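Local structure of solute Binding Protein, BlMnBP1 in complex with mannotriose (Bifidobacterium, 6FUV) at residues G340-V344 and K345-S349; T105-M108 and D109-I112; K407-D410 and Q411-E415; D188-I191 and G192-T196. The protein binds manno-oligosaccharides such as mannotriose and probably delivers them to an ABC transporter for uptake into the bacterium. All coordinates share one frame; numbering follows the deposited sequence.

Interaction 1 of 4, residues G340-V344 and K345-S349; sequences GIPIV and KNDDS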
loop_
_atom_site.group_PDB
_atom_site.type_symbol
_atom_site.label_atom_id
_atom_site.label_comp_id
_atom_site.label_asym_id
_atom_site.label_seq_id
_atom_site.Cartn_x
_atom_site.Cartn_y
_atom_site.Cartn_z
ATOM N N GLY A 340 -7.568 -7.295 4.079
ATOM C CA GLY A 340 -6.858 -7.697 2.879
ATOM C C GLY A 340 -7.680 -8.475 1.878
ATOM O O GLY A 340 -8.677 -9.077 2.238
ATOM N N ILE A 341 -7.259 -8.492 0.623
ATOM C CA ILE A 341 -7.828 -9.384 -0.377
ATOM C C ILE A 341 -6.959 -10.629 -0.325
ATOM O O ILE A 341 -5.734 -10.520 -0.383
ATOM C CB ILE A 341 -7.895 -8.718 -1.761
ATOM C CG1 ILE A 341 -8.992 -7.639 -1.715
ATOM C CG2 ILE A 341 -8.292 -9.703 -2.799
ATOM C CD1 ILE A 341 -9.036 -6.735 -2.885
ATOM N N PRO A 342 -7.528 -11.824 -0.253
ATOM C CA PRO A 342 -6.686 -13.024 -0.151
ATOM C C PRO A 342 -5.826 -13.195 -1.385
ATOM O O PRO A 342 -6.256 -12.925 -2.507
ATOM C CB PRO A 342 -7.692 -14.169 -0.008
ATOM C CG PRO A 342 -8.973 -13.619 -0.646
ATOM C CD PRO A 342 -8.961 -12.142 -0.337
ATOM N N ILE A 343 -4.593 -13.646 -1.160
ATOM C CA ILE A 343 -3.644 -13.794 -2.251
ATOM C C ILE A 343 -3.677 -15.157 -2.924
ATOM O O ILE A 343 -3.271 -15.276 -4.084
ATOM C CB ILE A 343 -2.226 -13.501 -1.727
ATOM C CG1 ILE A 343 -2.057 -12.005 -1.478
ATOM C CG2 ILE A 343 -1.144 -13.901 -2.693
ATOM C CD1 ILE A 343 -2.270 -11.141 -2.800
ATOM N N VAL A 344 -4.185 -16.182 -2.256
ATOM C CA VAL A 344 -4.420 -17.415 -2.979
ATOM C C VAL A 344 -5.202 -17.069 -4.247
ATOM O O VAL A 344 -6.250 -16.416 -4.197
ATOM C CB VAL A 344 -5.174 -18.431 -2.106
ATOM C CG1 VAL A 344 -5.562 -19.618 -2.963
ATOM C CG2 VAL A 344 -4.379 -18.898 -0.924
ATOM N N LYS A 345 -4.743 -17.608 -5.375
ATOM C CA LYS A 345 -5.086 -17.047 -6.681
ATOM C C LYS A 345 -6.584 -17.023 -6.919
ATOM O O LYS A 345 -7.128 -16.006 -7.352
ATOM C CB LYS A 345 -4.399 -17.833 -7.803
ATOM C CG LYS A 345 -4.853 -17.446 -9.249
ATOM C CD LYS A 345 -4.550 -15.993 -9.515
ATOM C CE LYS A 345 -4.922 -15.574 -10.899
ATOM N NZ LYS A 345 -3.926 -15.990 -11.913
ATOM N N ASN A 346 -7.264 -18.148 -6.707
ATOM C CA ASN A 346 -8.684 -18.235 -7.039
ATOM C C ASN A 346 -9.568 -18.251 -5.802
ATOM O O ASN A 346 -10.675 -18.774 -5.829
ATOM C CB ASN A 346 -9.000 -19.467 -7.891
ATOM C CG ASN A 346 -8.238 -19.510 -9.197
ATOM O OD1 ASN A 346 -7.500 -20.432 -9.428
ATOM N ND2 ASN A 346 -8.463 -18.541 -10.068
ATOM N N ASP A 347 -9.099 -17.665 -4.725
ATOM C CA ASP A 347 -9.935 -17.306 -3.593
ATOM C C ASP A 347 -10.644 -16.005 -3.967
ATOM O O ASP A 347 -10.010 -14.963 -4.181
ATOM C CB ASP A 347 -9.087 -17.140 -2.334
ATOM C CG ASP A 347 -9.937 -16.913 -1.078
ATOM O OD1 ASP A 347 -11.072 -16.451 -1.240
ATOM O OD2 ASP A 347 -9.468 -17.230 0.033
ATOM N N ASP A 348 -11.963 -16.074 -4.104
ATOM C CA ASP A 348 -12.783 -14.937 -4.505
ATOM C C ASP A 348 -13.379 -14.192 -3.327
ATOM O O ASP A 348 -14.005 -13.175 -3.524
ATOM C CB ASP A 348 -13.894 -15.435 -5.424
ATOM C CG ASP A 348 -13.352 -16.009 -6.748
ATOM O OD1 ASP A 348 -12.459 -15.394 -7.337
ATOM O OD2 ASP A 348 -13.831 -17.067 -7.209
ATOM N N SER A 349 -13.139 -14.633 -2.106
ATOM C CA SER A 349 -13.673 -13.968 -0.932
ATOM C C SER A 349 -13.054 -12.574 -0.745
ATOM O O SER A 349 -11.999 -12.221 -1.303
ATOM C CB SER A 349 -13.444 -14.810 0.327
ATOM O OG SER A 349 -12.117 -14.857 0.753
#

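Interaction 2 of 4, residues T105-M108 and D109-I112; sequences TEDM and DKEI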
loop_
_atom_site.group_PDB
_atom_site.type_symbol
_atom_site.label_atom_id
_atom_site.label_comp_id
_atom_site.label_asym_id
_atom_site.label_seq_id
_atom_site.Cartn_x
_atom_site.Cartn_y
_atom_site.Cartn_z
ATOM N N THR A 105 7.410 -17.205 -12.802
ATOM C CA THR A 105 6.204 -16.409 -12.641
ATOM C C THR A 105 4.984 -17.108 -13.258
ATOM O O THR A 105 3.881 -17.028 -12.718
ATOM C CB THR A 105 6.400 -15.043 -13.266
ATOM O OG1 THR A 105 7.519 -14.386 -12.656
ATOM C CG2 THR A 105 5.152 -14.188 -13.130
ATOM N N GLU A 106 5.170 -17.843 -14.353
ATOM C CA GLU A 106 4.045 -18.555 -14.925
ATOM C C GLU A 106 3.584 -19.677 -14.009
ATOM O O GLU A 106 2.391 -19.983 -13.984
ATOM C CB GLU A 106 4.388 -19.089 -16.303
ATOM C CG GLU A 106 5.684 -19.781 -16.483
ATOM C CD GLU A 106 5.861 -20.347 -17.914
ATOM O OE1 GLU A 106 4.825 -20.716 -18.543
ATOM O OE2 GLU A 106 7.029 -20.399 -18.408
ATOM N N ASP A 107 4.475 -20.279 -13.212
ATOM C CA ASP A 107 3.964 -21.260 -12.250
ATOM C C ASP A 107 3.313 -20.578 -11.039
ATOM O O ASP A 107 2.262 -21.028 -10.540
ATOM C CB ASP A 107 5.083 -22.210 -11.800
ATOM C CG ASP A 107 5.651 -23.038 -12.948
ATOM O OD1 ASP A 107 4.918 -23.390 -13.884
ATOM O OD2 ASP A 107 6.848 -23.293 -12.937
ATOM N N MET A 108 3.927 -19.492 -10.552
ATOM C CA MET A 108 3.395 -18.832 -9.369
ATOM C C MET A 108 2.033 -18.194 -9.662
ATOM O O MET A 108 1.213 -18.017 -8.755
ATOM C CB MET A 108 4.387 -17.786 -8.849
ATOM C CG MET A 108 5.610 -18.342 -8.137
ATOM S SD MET A 108 5.111 -19.208 -6.644
ATOM C CE MET A 108 4.708 -17.870 -5.593
ATOM N N ASP A 109 1.776 -17.852 -10.924
ATOM C CA ASP A 109 0.516 -17.224 -11.325
ATOM C C ASP A 109 -0.682 -18.160 -11.203
ATOM O O ASP A 109 -1.817 -17.687 -11.080
ATOM C CB ASP A 109 0.681 -16.700 -12.747
ATOM C CG ASP A 109 -0.591 -16.085 -13.308
ATOM O OD1 ASP A 109 -1.169 -15.150 -12.700
ATOM O OD2 ASP A 109 -1.008 -16.536 -14.384
ATOM N N LYS A 110 -0.451 -19.461 -11.155
ATOM C CA LYS A 110 -1.493 -20.429 -10.843
ATOM C C LYS A 110 -1.738 -20.582 -9.345
ATOM O O LYS A 110 -2.742 -21.183 -8.940
ATOM C CB LYS A 110 -1.094 -21.777 -11.419
ATOM C CG LYS A 110 -0.837 -21.766 -12.902
ATOM C CD LYS A 110 0.061 -22.908 -13.261
ATOM C CE LYS A 110 0.334 -22.988 -14.737
ATOM N NZ LYS A 110 0.845 -24.434 -15.001
ATOM N N GLU A 111 -0.847 -20.049 -8.518
ATOM C CA GLU A 111 -0.890 -20.194 -7.073
ATOM C C GLU A 111 -1.326 -18.940 -6.359
ATOM O O GLU A 111 -2.081 -19.036 -5.421
ATOM C CB GLU A 111 0.484 -20.599 -6.536
ATOM C CG GLU A 111 0.967 -21.976 -6.957
ATOM C CD GLU A 111 0.868 -22.977 -5.815
ATOM O OE1 GLU A 111 1.869 -23.216 -5.121
ATOM O OE2 GLU A 111 -0.231 -23.489 -5.576
ATOM N N ILE A 112 -0.852 -17.764 -6.767
ATOM C CA ILE A 112 -1.163 -16.524 -6.068
ATOM C C ILE A 112 -1.645 -15.460 -7.040
ATOM O O ILE A 112 -1.327 -15.479 -8.222
ATOM C CB ILE A 112 0.068 -16.000 -5.255
ATOM C CG1 ILE A 112 1.282 -15.782 -6.180
ATOM C CG2 ILE A 112 0.395 -16.968 -4.192
ATOM C CD1 ILE A 112 2.365 -14.892 -5.572
HETATM O O HOH W 1 2.646 -25.003 -13.394
#

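Interaction 3 of 4, residues K407-D410 and Q411-E415; sequences KTID and QIMGE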
loop_
_atom_site.group_PDB
_atom_site.type_symbol
_atom_site.label_atom_id
_atom_site.label_comp_id
_atom_site.label_asym_id
_atom_site.label_seq_id
_atom_site.Cartn_x
_atom_site.Cartn_y
_atom_site.Cartn_z
ATOM N N LYS A 407 2.458 28.591 -3.738
ATOM C CA LYS A 407 2.347 28.004 -5.063
ATOM C C LYS A 407 0.935 27.471 -5.245
ATOM O O LYS A 407 0.348 26.951 -4.293
ATOM C CB LYS A 407 3.340 26.848 -5.255
ATOM C CG LYS A 407 4.723 27.188 -5.563
ATOM C CD LYS A 407 5.541 25.899 -5.728
ATOM C CE LYS A 407 7.023 26.180 -5.918
ATOM N NZ LYS A 407 7.819 24.904 -5.807
ATOM N N THR A 408 0.422 27.567 -6.473
ATOM C CA THR A 408 -0.798 26.898 -6.879
ATOM C C THR A 408 -0.536 25.407 -7.125
ATOM O O THR A 408 0.592 24.978 -7.356
ATOM C CB THR A 408 -1.331 27.530 -8.155
ATOM O OG1 THR A 408 -0.406 27.279 -9.220
ATOM C CG2 THR A 408 -1.550 29.045 -7.968
ATOM N N ILE A 409 -1.607 24.607 -7.105
ATOM C CA ILE A 409 -1.450 23.194 -7.463
ATOM C C ILE A 409 -0.944 23.035 -8.889
ATOM O O ILE A 409 -0.168 22.120 -9.188
ATOM C CB ILE A 409 -2.763 22.420 -7.277
ATOM C CG1 ILE A 409 -2.486 20.924 -7.421
ATOM C CG2 ILE A 409 -3.825 22.857 -8.271
ATOM C CD1 ILE A 409 -1.630 20.362 -6.410
ATOM N N ASP A 410 -1.344 23.934 -9.788
ATOM C CA ASP A 410 -0.857 23.868 -11.159
ATOM C C ASP A 410 0.652 24.122 -11.248
ATOM O O ASP A 410 1.363 23.431 -11.978
ATOM C CB ASP A 410 -1.631 24.875 -12.002
ATOM C CG ASP A 410 -3.140 24.831 -11.734
ATOM O OD1 ASP A 410 -3.814 23.839 -12.068
ATOM O OD2 ASP A 410 -3.641 25.806 -11.134
ATOM N N GLN A 411 1.163 25.118 -10.541
ATOM C CA GLN A 411 2.610 25.312 -10.520
ATOM C C GLN A 411 3.335 24.047 -10.069
ATOM O O GLN A 411 4.379 23.686 -10.637
ATOM C CB GLN A 411 2.976 26.460 -9.578
ATOM C CG GLN A 411 2.628 27.845 -10.050
ATOM C CD GLN A 411 2.802 28.885 -8.960
ATOM O OE1 GLN A 411 1.821 29.500 -8.551
ATOM N NE2 GLN A 411 4.052 29.078 -8.470
ATOM N N ILE A 412 2.819 23.392 -9.023
ATOM C CA ILE A 412 3.457 22.199 -8.500
ATOM C C ILE A 412 3.412 21.083 -9.534
ATOM O O ILE A 412 4.409 20.383 -9.745
ATOM C CB ILE A 412 2.796 21.780 -7.178
ATOM C CG1 ILE A 412 2.890 22.894 -6.140
ATOM C CG2 ILE A 412 3.494 20.581 -6.615
ATOM C CD1 ILE A 412 2.098 22.685 -4.842
ATOM N N MET A 413 2.255 20.894 -10.202
ATOM C CA MET A 413 2.154 19.773 -11.124
ATOM C C MET A 413 2.974 20.082 -12.365
ATOM O O MET A 413 3.566 19.189 -12.963
ATOM C CB MET A 413 0.696 19.460 -11.465
ATOM C CG MET A 413 -0.180 19.006 -10.299
ATOM S SD MET A 413 0.250 17.399 -9.624
ATOM C CE MET A 413 1.383 17.736 -8.262
ATOM N N GLY A 414 3.066 21.352 -12.746
ATOM C CA GLY A 414 3.925 21.694 -13.863
ATOM C C GLY A 414 5.375 21.409 -13.540
ATOM O O GLY A 414 6.132 20.919 -14.384
ATOM N N GLU A 415 5.772 21.667 -12.302
ATOM C CA GLU A 415 7.144 21.385 -11.917
ATOM C C GLU A 415 7.418 19.890 -11.935
ATOM O O GLU A 415 8.484 19.467 -12.411
ATOM C CB GLU A 415 7.418 21.991 -10.556
ATOM C CG GLU A 415 7.608 23.511 -10.618
ATOM C CD GLU A 415 7.580 24.184 -9.286
ATOM O OE1 GLU A 415 7.673 23.499 -8.265
ATOM O OE2 GLU A 415 7.451 25.430 -9.262
#

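Interaction 4 of 4, residues D188-I191 and G192-T196; sequences DQYI and GGNAT. With BMA (beta-D-mannopyranose), chain B.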
loop_
_atom_site.group_PDB
_atom_site.type_symbol
_atom_site.label_atom_id
_atom_site.label_comp_id
_atom_site.label_asym_id
_atom_site.label_seq_id
_atom_site.Cartn_x
_atom_site.Cartn_y
_atom_site.Cartn_z
ATOM N N ASP A 188 0.403 8.691 -3.795
ATOM C CA ASP A 188 0.775 8.198 -5.106
ATOM C C ASP A 188 -0.094 7.019 -5.522
ATOM O O ASP A 188 -0.189 6.713 -6.720
ATOM C CB ASP A 188 2.261 7.799 -5.088
ATOM C CG ASP A 188 3.222 8.998 -5.117
ATOM O OD1 ASP A 188 2.739 10.106 -5.372
ATOM O OD2 ASP A 188 4.453 8.808 -4.832
ATOM N N GLN A 189 -0.742 6.371 -4.558
ATOM C CA GLN A 189 -1.421 5.109 -4.806
ATOM C C GLN A 189 -2.711 5.297 -5.580
ATOM O O GLN A 189 -3.249 4.329 -6.103
ATOM C CB GLN A 189 -1.689 4.405 -3.452
ATOM C CG GLN A 189 -0.482 4.102 -2.683
ATOM C CD GLN A 189 -0.714 3.392 -1.400
ATOM O OE1 GLN A 189 -1.822 3.033 -1.047
ATOM N NE2 GLN A 189 0.361 3.131 -0.707
ATOM N N TYR A 190 -3.184 6.512 -5.693
ATOM C CA TYR A 190 -4.480 6.814 -6.247
ATOM C C TYR A 190 -4.404 7.291 -7.695
ATOM O O TYR A 190 -5.448 7.380 -8.372
ATOM C CB TYR A 190 -5.155 7.883 -5.383
ATOM C CG TYR A 190 -5.379 7.491 -3.969
ATOM C CD1 TYR A 190 -4.406 7.697 -3.043
ATOM C CD2 TYR A 190 -6.556 6.897 -3.550
ATOM C CE1 TYR A 190 -4.577 7.343 -1.715
ATOM C CE2 TYR A 190 -6.745 6.516 -2.244
ATOM C CZ TYR A 190 -5.755 6.764 -1.310
ATOM O OH TYR A 190 -5.924 6.400 -0.018
ATOM N N ILE A 191 -3.193 7.493 -8.239
ATOM C CA ILE A 191 -3.106 8.279 -9.480
ATOM C C ILE A 191 -3.263 7.469 -10.760
ATOM O O ILE A 191 -3.298 8.048 -11.841
ATOM C CB ILE A 191 -1.777 9.069 -9.540
ATOM C CG1 ILE A 191 -0.580 8.124 -9.620
ATOM C CG2 ILE A 191 -1.696 9.953 -8.330
ATOM C CD1 ILE A 191 0.697 8.782 -10.065
ATOM N N GLY A 192 -3.264 6.160 -10.684
ATOM C CA GLY A 192 -3.391 5.324 -11.854
ATOM C C GLY A 192 -4.832 4.870 -12.093
ATOM O O GLY A 192 -5.697 5.643 -12.506
ATOM N N GLY A 193 -5.100 3.613 -11.800
ATOM C CA GLY A 193 -6.424 3.085 -12.003
ATOM C C GLY A 193 -7.510 3.881 -11.320
ATOM O O GLY A 193 -8.557 4.107 -11.907
ATOM N N ASN A 194 -7.299 4.249 -10.059
ATOM C CA ASN A 194 -8.333 4.992 -9.348
ATOM C C ASN A 194 -8.716 6.258 -10.114
ATOM O O ASN A 194 -9.906 6.585 -10.248
ATOM C CB ASN A 194 -7.848 5.359 -7.953
ATOM C CG ASN A 194 -7.764 4.190 -7.022
ATOM O OD1 ASN A 194 -6.910 3.326 -7.140
ATOM N ND2 ASN A 194 -8.606 4.210 -6.013
ATOM N N ALA A 195 -7.721 6.994 -10.609
ATOM C CA ALA A 195 -7.915 8.319 -11.160
ATOM C C ALA A 195 -8.266 8.291 -12.632
ATOM O O ALA A 195 -8.755 9.297 -13.156
ATOM C CB ALA A 195 -6.649 9.144 -10.988
ATOM N N THR A 196 -8.047 7.171 -13.316
ATOM C CA THR A 196 -8.237 7.141 -14.760
ATOM C C THR A 196 -9.097 5.992 -15.221
ATOM O O THR A 196 -9.513 6.011 -16.365
ATOM C CB THR A 196 -6.905 7.019 -15.542
ATOM O OG1 THR A 196 -6.413 5.669 -15.404
ATOM C CG2 THR A 196 -5.870 7.988 -15.083
HETATM C C1 BMA B . 1.494 -0.158 2.663
HETATM C C2 BMA B . 0.319 -0.423 1.741
HETATM C C3 BMA B . 0.773 -1.065 0.418
HETATM C C4 BMA B . 1.973 -0.235 -0.144
HETATM C C5 BMA B . 3.047 -0.101 0.908
HETATM C C6 BMA B . 4.266 0.664 0.413
HETATM O O2 BMA B . -0.297 0.850 1.446
HETATM O O3 BMA B . -0.267 -1.201 -0.580
HETATM O O4 BMA B . 2.522 -0.849 -1.254
HETATM O O5 BMA B . 2.495 0.592 2.012
HETATM O O6 BMA B . 3.904 2.008 0.208
HETATM O O HOH W 2 -3.856 3.846 -8.888
#

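Interaction 1 of 4, residues G340-V344 and K345-S349
The side chain of Asp347 folds back against Pro342 because CG stands anti to the backbone N (chi1 -174°). Ser349 has OG between its own N and carbonyl carbon (chi1 72°), which turns the hydroxyl to the same carboxylate. Asp347 and Pro342 cross at about a right angle, with Asp347 CG 3.5 Å from Pro342 CG. Ser349 O closes on the same ring, 3.2 Å from Pro342 CD.

Asp347 OD1 takes two bonds. Ser349 N gives one of 2.9 Å to Asp347 OD1, nearly along its C-O axis, and completes an Asx turn. Ser349 OG gives the other, 2.8 Å to Asp347 OD1, from the syn side and 29° out of the carboxylate plane. With an alanine in place of Asp347, Ser349 N and OG would probably lose their shared acceptor, and a gap would open beside the proline ring. A type I turn comes just before: Asp347 N bonds to Val344 O at 3.2 Å, from above the carbonyl plane.

Lys113 NZ bonds to the carbonyl oxygens of Pro342, Val344 and Asp347. The chemistry implies a loop curled round a lysine ammonium, with the rotation of the Asp347 carboxylate fixed by the double grip on OD1.

Interaction 2 of 4, residues T105-M108 and D109-I112
Met108 and Ile112 meet through the ends of their side chains. The bends of the methionine chain at chi2 and chi3 (-64° and -74°) double it back and bring Met108 CE to 3.8 Å from Ile112 CD1. Ile112 has CG1 between its backbone N and carbonyl carbon, and this sets Ile112 CG1 3.4 Å from Met108 O.

That carbonyl oxygen is gripped twice. Ile112 N comes to Met108 O at 2.9 Å, nearly head-on to the carbonyl. Glu111 N also lies 2.9 Å from Met108 O, but well above the carbonyl plane.

Lys110 is extended beyond CG. Its CG, CD and CE pass alongside Glu106 O, with Lys110 CE 3.7 Å from that oxygen. Lys110 NZ stays 4.4 Å from Asp107 OD1, too far for a salt bridge. One water joins the two charges: it accepts from Lys110 NZ and donates to Asp107 OD1. The lysine side of this bridge is unusually short, and its exact length is doubtful.

Asp109 holds CG anti to its backbone N (chi1 177°). Asp109 CB rests 3.2 Å from Thr105 O, while OD1 forms a salt bridge with Lys345. Glu111 is bent at chi2, and its OE1 pairs with Lys326.

Asp109 N bonds to Thr105 O at 2.9 Å. The i+3 and i+4 bonds are those of a short helical turn. Met108 and Ile112 both pack on Val127 of strand 123-132, joining this turn to the large mixed sheet of the solute-binding protein fold.

Interaction 3 of 4, residues K407-D410 and Q411-E415
Lys407 reaches along the first turns of helix 409-426 to Glu415, its chain extended beyond CG. At the root, Lys407 CB lies 4.0 Å from Gln411 NE2. Lys407 CG is nearer to the same amide, 3.5 Å from Gln411 NE2. Lys407 CD then rests 4.0 Å from Ile412 CG1, the two side chains crossing at about a right angle. Lys407 CE comes to 3.5 Å from Glu415 OE2. At the tip, Lys407 NZ forms a salt bridge of 2.8 Å with Glu415 OE1, on the syn lone pair of that oxygen. The two side chains come from opposite directions. A serine in place of Lys407 is likely to leave the Glu415 carboxylate without its cationic mate and uncover the side of Gln411 that the lysine chain packs on.

Thr408 and Gln411 exchange bonds at the start of the helix. Gln411 N donates to Thr408 OG1 at 3.0 Å. Thr408 N donates back to Gln411 OE1 at 3.2 Å, almost straight at the hydrogen but from above the amide plane. Thr408 OG1 faces Gln411 N because it sits between its own N and carbonyl carbon (chi1 66°).

On the buried side, Ile409 CG1 lies 4.2 Å from Met413 CG. Ile409 and Ile412 touch Tyr232 of helix 223-236, whose hydroxyl also bonds to Lys407 O. Asp410 OD1 bonds to the hydroxyl of Tyr225.

Thr408, at the N-cap, and Gln411 form a capping box, the motif that starts the C-terminal helix.

Interaction 4 of 4, residues D188-I191 and G192-T196
Tyr190 and Ile191 lead from the 3-10 segment 188-190 into Gly192, where psi is -106° and the chain turns into helix 193-196 so that Tyr190 O faces Asn194 and Ala195. Gly192 is the N-cap of this short helix, in a solute-binding protein of the periplasmic-binding-protein clan. As a glycine it brings no capping side chain. Gly192 O accepts from Thr196 OG1 at 3.0 Å, with the donor above the carbonyl plane.

The side chains close round Tyr190 O. Asn194 CB is 3.2 Å from Tyr190 O, and Ala195 CB is 3.4 Å from Tyr190 O. Asn194 ND2 comes obliquely to the phenol ring, 4.2 Å from Tyr190 CD2. The ring and amide planes are 71° apart. The amide is held from outside: Asn194 OD1 accepts from Thr300 N. The Tyr190 hydroxyl donates to Gly135 O. These are buried polar groups with partners.

A water joins the two segments. It donates to Gln189 O and accepts from Gly192 N at 3.0 Å.

Gln189 points the other way, to the sugar. Its side chain is extended beyond CG. OE1 accepts from Ser134 OG, which fixes the turn of the amide and presents its nitrogen to the bound glycan. Gln189 NE2 then donates to O2 of the beta-D-mannopyranose at 3.2 Å, with an N-H...O angle of 155°.

Along the chain the order is interaction 2, 4, 1 and 3. Interactions 1 and 2 touch, their centres 13 Å apart. Lys345 N lies 3.0 Å from Glu111 O, a probable hydrogen bond, and Ile343 packs on Ile112. Both also meet strand 123-132 of the large mixed sheet. Interactions 3 and 4 lie 19 Å apart between centres and do not touch. Helix 223-236 packs against both, with Tyr228 touching Ile191 and Met413. The centres of interactions 1 and 3 are 40 Å apart, on opposite sides of the chain's centre. Interaction 4 alone of the four reaches the mannose. This fits a two-lobed binding protein with its sugar between the lobes.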